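Local coordinates for protein putative pore-forming toxin (Bacteroides vulgatus ATCC 8482, PDB 3KOG) that is of unknown function but may be a pore-forming toxin, at residues N171-V183 with P222-H236. Sequence-based numbering, arbitrary orientation.
Sequences NDVQVLAHSRFSV and PKNEQIPGHGHAPSH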
loop_
_atom_site.group_PDB
_atom_site.type_symbol
_atom_site.label_atom_id
_atom_site.label_comp_id
_atom_site.label_asym_id
_atom_site.label_seq_id
_atom_site.Cartn_x
_atom_site.Cartn_y
_atom_site.Cartn_z
ATOM N N ASN A 171 6.352 -12.631 -13.238
ATOM C CA ASN A 171 6.663 -13.853 -14.002
ATOM C C ASN A 171 6.948 -15.066 -13.089
ATOM O O ASN A 171 7.423 -16.104 -13.550
ATOM C CB ASN A 171 7.869 -13.603 -14.922
ATOM N N ASP A 172 6.602 -14.936 -11.805
ATOM C CA ASP A 172 7.027 -15.868 -10.755
ATOM C C ASP A 172 5.839 -16.302 -9.838
ATOM O O ASP A 172 6.013 -16.610 -8.664
ATOM C CB ASP A 172 8.061 -15.167 -9.907
ATOM C CG ASP A 172 7.494 -13.941 -9.240
ATOM O OD1 ASP A 172 6.974 -13.041 -9.950
ATOM O OD2 ASP A 172 7.537 -13.887 -8.001
ATOM N N VAL A 173 4.637 -16.319 -10.384
ATOM C CA VAL A 173 3.488 -16.741 -9.608
ATOM C C VAL A 173 3.445 -18.265 -9.668
ATOM O O VAL A 173 3.626 -18.894 -10.716
ATOM C CB VAL A 173 2.233 -16.077 -10.124
ATOM C CG1 VAL A 173 0.991 -16.534 -9.315
ATOM C CG2 VAL A 173 2.397 -14.549 -10.065
ATOM N N GLN A 174 3.220 -18.872 -8.527
ATOM C CA GLN A 174 3.311 -20.310 -8.420
ATOM C C GLN A 174 1.958 -20.968 -8.669
ATOM O O GLN A 174 0.978 -20.650 -7.981
ATOM C CB GLN A 174 3.827 -20.622 -7.040
ATOM C CG GLN A 174 4.280 -22.005 -6.792
ATOM C CD GLN A 174 5.320 -22.046 -5.682
ATOM O OE1 GLN A 174 6.096 -21.103 -5.524
ATOM N NE2 GLN A 174 5.340 -23.123 -4.919
ATOM N N VAL A 175 1.923 -21.861 -9.671
ATOM C CA VAL A 175 0.790 -22.749 -9.952
ATOM C C VAL A 175 1.139 -24.083 -9.339
ATOM O O VAL A 175 2.045 -24.747 -9.798
ATOM C CB VAL A 175 0.527 -22.944 -11.471
ATOM C CG1 VAL A 175 -0.662 -23.896 -11.684
ATOM C CG2 VAL A 175 0.290 -21.620 -12.148
ATOM N N LEU A 176 0.443 -24.482 -8.284
ATOM C CA LEU A 176 0.793 -25.735 -7.608
ATOM C C LEU A 176 0.381 -26.944 -8.390
ATOM O O LEU A 176 -0.419 -26.865 -9.320
ATOM C CB LEU A 176 0.190 -25.787 -6.182
ATOM C CG LEU A 176 0.791 -24.818 -5.156
ATOM C CD1 LEU A 176 0.138 -24.991 -3.795
ATOM C CD2 LEU A 176 2.303 -25.030 -5.040
ATOM N N ALA A 177 0.942 -28.088 -8.023
ATOM C CA ALA A 177 0.437 -29.356 -8.538
ATOM C C ALA A 177 -0.952 -29.612 -7.964
ATOM O O ALA A 177 -1.292 -29.134 -6.856
ATOM C CB ALA A 177 1.397 -30.496 -8.223
ATOM N N HIS A 178 -1.773 -30.330 -8.726
ATOM C CA HIS A 178 -3.099 -30.781 -8.265
ATOM C C HIS A 178 -3.920 -29.609 -7.748
ATOM O O HIS A 178 -4.414 -29.623 -6.606
ATOM C CB HIS A 178 -2.957 -31.875 -7.202
ATOM C CG HIS A 178 -2.151 -33.059 -7.660
ATOM N ND1 HIS A 178 -2.627 -33.977 -8.568
ATOM C CD2 HIS A 178 -0.900 -33.468 -7.335
ATOM C CE1 HIS A 178 -1.711 -34.908 -8.777
ATOM N NE2 HIS A 178 -0.651 -34.623 -8.043
ATOM N N SER A 179 -3.989 -28.566 -8.565
ATOM C CA SER A 179 -4.523 -27.266 -8.123
ATOM C C SER A 179 -5.440 -26.636 -9.146
ATOM O O SER A 179 -5.188 -26.711 -10.345
ATOM C CB SER A 179 -3.382 -26.289 -7.830
ATOM O OG SER A 179 -3.899 -25.006 -7.540
ATOM N N ARG A 180 -6.513 -26.043 -8.651
ATOM C CA ARG A 180 -7.383 -25.168 -9.413
ATOM C C ARG A 180 -6.851 -23.772 -9.137
ATOM O O ARG A 180 -6.979 -23.246 -8.017
ATOM C CB ARG A 180 -8.829 -25.317 -8.932
ATOM C CG ARG A 180 -9.831 -24.454 -9.630
ATOM C CD ARG A 180 -11.211 -24.659 -9.045
ATOM N NE ARG A 180 -12.227 -24.316 -10.018
ATOM C CZ ARG A 180 -12.566 -25.070 -11.066
ATOM N NH1 ARG A 180 -11.967 -26.250 -11.304
ATOM N NH2 ARG A 180 -13.503 -24.627 -11.903
ATOM N N PHE A 181 -6.205 -23.202 -10.141
ATOM C CA PHE A 181 -5.480 -21.949 -10.002
ATOM C C PHE A 181 -6.223 -20.799 -10.630
ATOM O O PHE A 181 -6.755 -20.923 -11.737
ATOM C CB PHE A 181 -4.086 -22.098 -10.636
ATOM C CG PHE A 181 -3.275 -20.814 -10.659
ATOM C CD1 PHE A 181 -2.490 -20.457 -9.578
ATOM C CD2 PHE A 181 -3.341 -19.944 -11.745
ATOM C CE1 PHE A 181 -1.786 -19.221 -9.577
ATOM C CE2 PHE A 181 -2.617 -18.757 -11.774
ATOM C CZ PHE A 181 -1.845 -18.389 -10.673
ATOM N N SER A 182 -6.183 -19.651 -9.967
ATOM C CA SER A 182 -6.739 -18.417 -10.443
ATOM C C SER A 182 -6.091 -17.241 -9.725
ATOM O O SER A 182 -5.331 -17.416 -8.768
ATOM C CB SER A 182 -8.266 -18.376 -10.250
ATOM O OG SER A 182 -8.617 -18.410 -8.873
ATOM N N VAL A 183 -6.399 -16.040 -10.192
ATOM C CA VAL A 183 -5.839 -14.859 -9.537
ATOM C C VAL A 183 -6.951 -13.864 -9.218
ATOM O O VAL A 183 -7.732 -13.534 -10.063
ATOM C CB VAL A 183 -4.761 -14.205 -10.422
ATOM C CG1 VAL A 183 -4.142 -12.987 -9.708
ATOM C CG2 VAL A 183 -3.674 -15.227 -10.774
ATOM N N PRO A 222 -2.903 -14.716 -5.716
ATOM C CA PRO A 222 -2.965 -15.974 -6.478
ATOM C C PRO A 222 -3.553 -17.083 -5.594
ATOM O O PRO A 222 -3.245 -17.147 -4.407
ATOM C CB PRO A 222 -1.508 -16.268 -6.818
ATOM C CG PRO A 222 -0.734 -14.992 -6.412
ATOM C CD PRO A 222 -1.533 -14.367 -5.347
ATOM N N LYS A 223 -4.422 -17.903 -6.152
ATOM C CA LYS A 223 -5.170 -18.897 -5.403
ATOM C C LYS A 223 -4.895 -20.274 -5.991
ATOM O O LYS A 223 -4.934 -20.437 -7.231
ATOM C CB LYS A 223 -6.653 -18.603 -5.566
ATOM C CG LYS A 223 -7.077 -17.290 -4.923
ATOM C CD LYS A 223 -7.015 -17.349 -3.392
ATOM C CE LYS A 223 -7.790 -16.159 -2.739
ATOM N NZ LYS A 223 -7.318 -15.928 -1.346
ATOM N N ASN A 224 -4.564 -21.227 -5.122
ATOM C CA ASN A 224 -4.381 -22.628 -5.507
ATOM C C ASN A 224 -5.373 -23.414 -4.674
ATOM O O ASN A 224 -5.192 -23.552 -3.481
ATOM C CB ASN A 224 -2.950 -23.098 -5.286
ATOM C CG ASN A 224 -2.006 -22.637 -6.406
ATOM O OD1 ASN A 224 -1.971 -23.210 -7.493
ATOM N ND2 ASN A 224 -1.247 -21.601 -6.130
ATOM N N GLU A 225 -6.432 -23.867 -5.310
ATOM C CA GLU A 225 -7.586 -24.464 -4.631
ATOM C C GLU A 225 -7.818 -25.903 -5.032
ATOM O O GLU A 225 -7.299 -26.370 -6.049
ATOM C CB GLU A 225 -8.818 -23.684 -5.027
ATOM C CG GLU A 225 -8.762 -22.272 -4.532
ATOM C CD GLU A 225 -9.948 -21.466 -5.003
ATOM O OE1 GLU A 225 -10.618 -21.909 -5.988
ATOM O OE2 GLU A 225 -10.179 -20.402 -4.363
ATOM N N GLN A 226 -8.660 -26.587 -4.253
ATOM C CA GLN A 226 -9.020 -27.946 -4.564
ATOM C C GLN A 226 -9.746 -28.010 -5.896
ATOM O O GLN A 226 -10.680 -27.242 -6.132
ATOM C CB GLN A 226 -9.920 -28.529 -3.469
ATOM C CG GLN A 226 -10.336 -29.969 -3.700
ATOM C CD GLN A 226 -9.184 -30.954 -3.618
ATOM O OE1 GLN A 226 -8.339 -30.878 -2.703
ATOM N NE2 GLN A 226 -9.164 -31.905 -4.545
ATOM N N ILE A 227 -9.308 -28.940 -6.751
ATOM C CA ILE A 227 -10.048 -29.314 -7.965
ATOM C C ILE A 227 -11.164 -30.278 -7.564
ATOM O O ILE A 227 -10.892 -31.433 -7.149
ATOM C CB ILE A 227 -9.173 -30.002 -9.008
ATOM C CG1 ILE A 227 -8.029 -29.096 -9.464
ATOM C CG2 ILE A 227 -10.025 -30.432 -10.220
ATOM C CD1 ILE A 227 -7.094 -29.781 -10.419
ATOM N N PRO A 228 -12.422 -29.828 -7.668
ATOM C CA PRO A 228 -13.481 -30.669 -7.083
ATOM C C PRO A 228 -13.536 -32.013 -7.766
ATOM O O PRO A 228 -13.529 -32.087 -8.979
ATOM C CB PRO A 228 -14.751 -29.829 -7.284
ATOM C CG PRO A 228 -14.227 -28.402 -7.403
ATOM C CD PRO A 228 -12.972 -28.575 -8.210
ATOM N N GLY A 229 -13.478 -33.074 -6.966
ATOM C CA GLY A 229 -13.474 -34.444 -7.459
ATOM C C GLY A 229 -12.105 -35.069 -7.656
ATOM O O GLY A 229 -12.024 -36.282 -7.715
ATOM N N HIS A 230 -11.045 -34.259 -7.763
ATOM C CA HIS A 230 -9.632 -34.722 -7.889
ATOM C C HIS A 230 -9.169 -35.359 -6.572
ATOM O O HIS A 230 -9.625 -34.961 -5.494
ATOM C CB HIS A 230 -8.732 -33.520 -8.241
ATOM C CG HIS A 230 -7.372 -33.875 -8.782
ATOM N ND1 HIS A 230 -7.195 -34.604 -9.941
ATOM C CD2 HIS A 230 -6.128 -33.531 -8.366
ATOM C CE1 HIS A 230 -5.903 -34.728 -10.193
ATOM N NE2 HIS A 230 -5.233 -34.069 -9.264
ATOM N N GLY A 231 -8.270 -36.350 -6.664
ATOM C CA GLY A 231 -7.893 -37.184 -5.519
ATOM C C GLY A 231 -6.741 -36.648 -4.668
ATOM O O GLY A 231 -6.343 -37.305 -3.703
ATOM N N HIS A 232 -6.213 -35.470 -5.029
ATOM C CA HIS A 232 -5.159 -34.801 -4.267
ATOM C C HIS A 232 -5.554 -33.367 -3.996
ATOM O O HIS A 232 -6.299 -32.780 -4.774
ATOM C CB HIS A 232 -3.840 -34.772 -5.049
ATOM C CG HIS A 232 -3.172 -36.099 -5.139
ATOM N ND1 HIS A 232 -2.654 -36.742 -4.034
ATOM C CD2 HIS A 232 -2.973 -36.926 -6.196
ATOM C CE1 HIS A 232 -2.175 -37.919 -4.411
ATOM N NE2 HIS A 232 -2.351 -38.049 -5.718
ATOM N N ALA A 233 -5.035 -32.820 -2.903
ATOM C CA ALA A 233 -5.124 -31.405 -2.617
ATOM C C ALA A 233 -3.903 -30.706 -3.275
ATOM O O ALA A 233 -2.972 -31.374 -3.722
ATOM C CB ALA A 233 -5.187 -31.155 -1.090
ATOM N N PRO A 234 -3.930 -29.372 -3.361
ATOM C CA PRO A 234 -2.818 -28.704 -4.007
ATOM C C PRO A 234 -1.533 -28.842 -3.204
ATOM O O PRO A 234 -1.558 -28.720 -1.962
ATOM C CB PRO A 234 -3.256 -27.244 -4.049
ATOM C CG PRO A 234 -4.753 -27.280 -4.012
ATOM C CD PRO A 234 -5.078 -28.468 -3.145
ATOM N N SER A 235 -0.437 -29.095 -3.916
ATOM C CA SER A 235 0.905 -29.185 -3.308
ATOM C C SER A 235 1.993 -28.985 -4.366
ATOM O O SER A 235 1.703 -28.797 -5.550
ATOM C CB SER A 235 1.106 -30.554 -2.645
ATOM O OG SER A 235 1.169 -31.597 -3.612
ATOM N N HIS A 236 3.253 -29.064 -3.926
ATOM C CA HIS A 236 4.400 -29.014 -4.836
ATOM C C HIS A 236 4.631 -30.328 -5.561
ATOM O O HIS A 236 5.481 -30.392 -6.439
ATOM C CB HIS A 236 5.666 -28.580 -4.095
ATOM C CG HIS A 236 5.533 -27.252 -3.426
ATOM N ND1 HIS A 236 4.925 -27.102 -2.196
ATOM C CD2 HIS A 236 5.904 -26.010 -3.821
ATOM C CE1 HIS A 236 4.936 -25.822 -1.864
ATOM N NE2 HIS A 236 5.526 -25.140 -2.831
HETATM O O HOH W 1 -6.857 -30.351 -5.994
HETATM O O HOH W 2 -8.537 -20.862 -7.908
#
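Asn-224 joins the strand ending at Val-175 to the one starting at Ser-179. Its ND2 gives a nearly straight bond to Gln-174 O (3.0 Å), while OD1 accepts two hydrogen bonds: from Ser-179 OG at 2.6 Å, in the carbonyl plane on a lone pair, and from Leu-176 N at 2.8 Å, above that plane. Three bonds thus fix the amide's rotation, a task suited to a group that both donates and accepts. Asn-224 OD1 also lies at the edge of the Phe-181 ring, and Pro-222 CB packs 3.5 Å from Val-173 CG1, making this the tight side, a polar amide set among apolar side chains. On the other face of the sheet, Arg-180 and Glu-225 form a hydrogen-bonded pair; a water joins Arg-180 O to Ser-182 OG, which also bonds His-114, and reaches Glu-225 OE1 weakly. Farther on, the buried His-178 ring has ND1 2.7 Å from His-230 NE2, a hydrogen bond, and one face under His-232 CB. Packing is looser around the Ile-227 to His-230 type II turn, where exposed Gly-229 accommodates a positive phi. Strands 179-198 and 207-225 form an antiparallel beta hairpin; the tail after Glu-225 returns beside loop 176-178, making a single antiparallel bridge of Ala-177 with Ser-235.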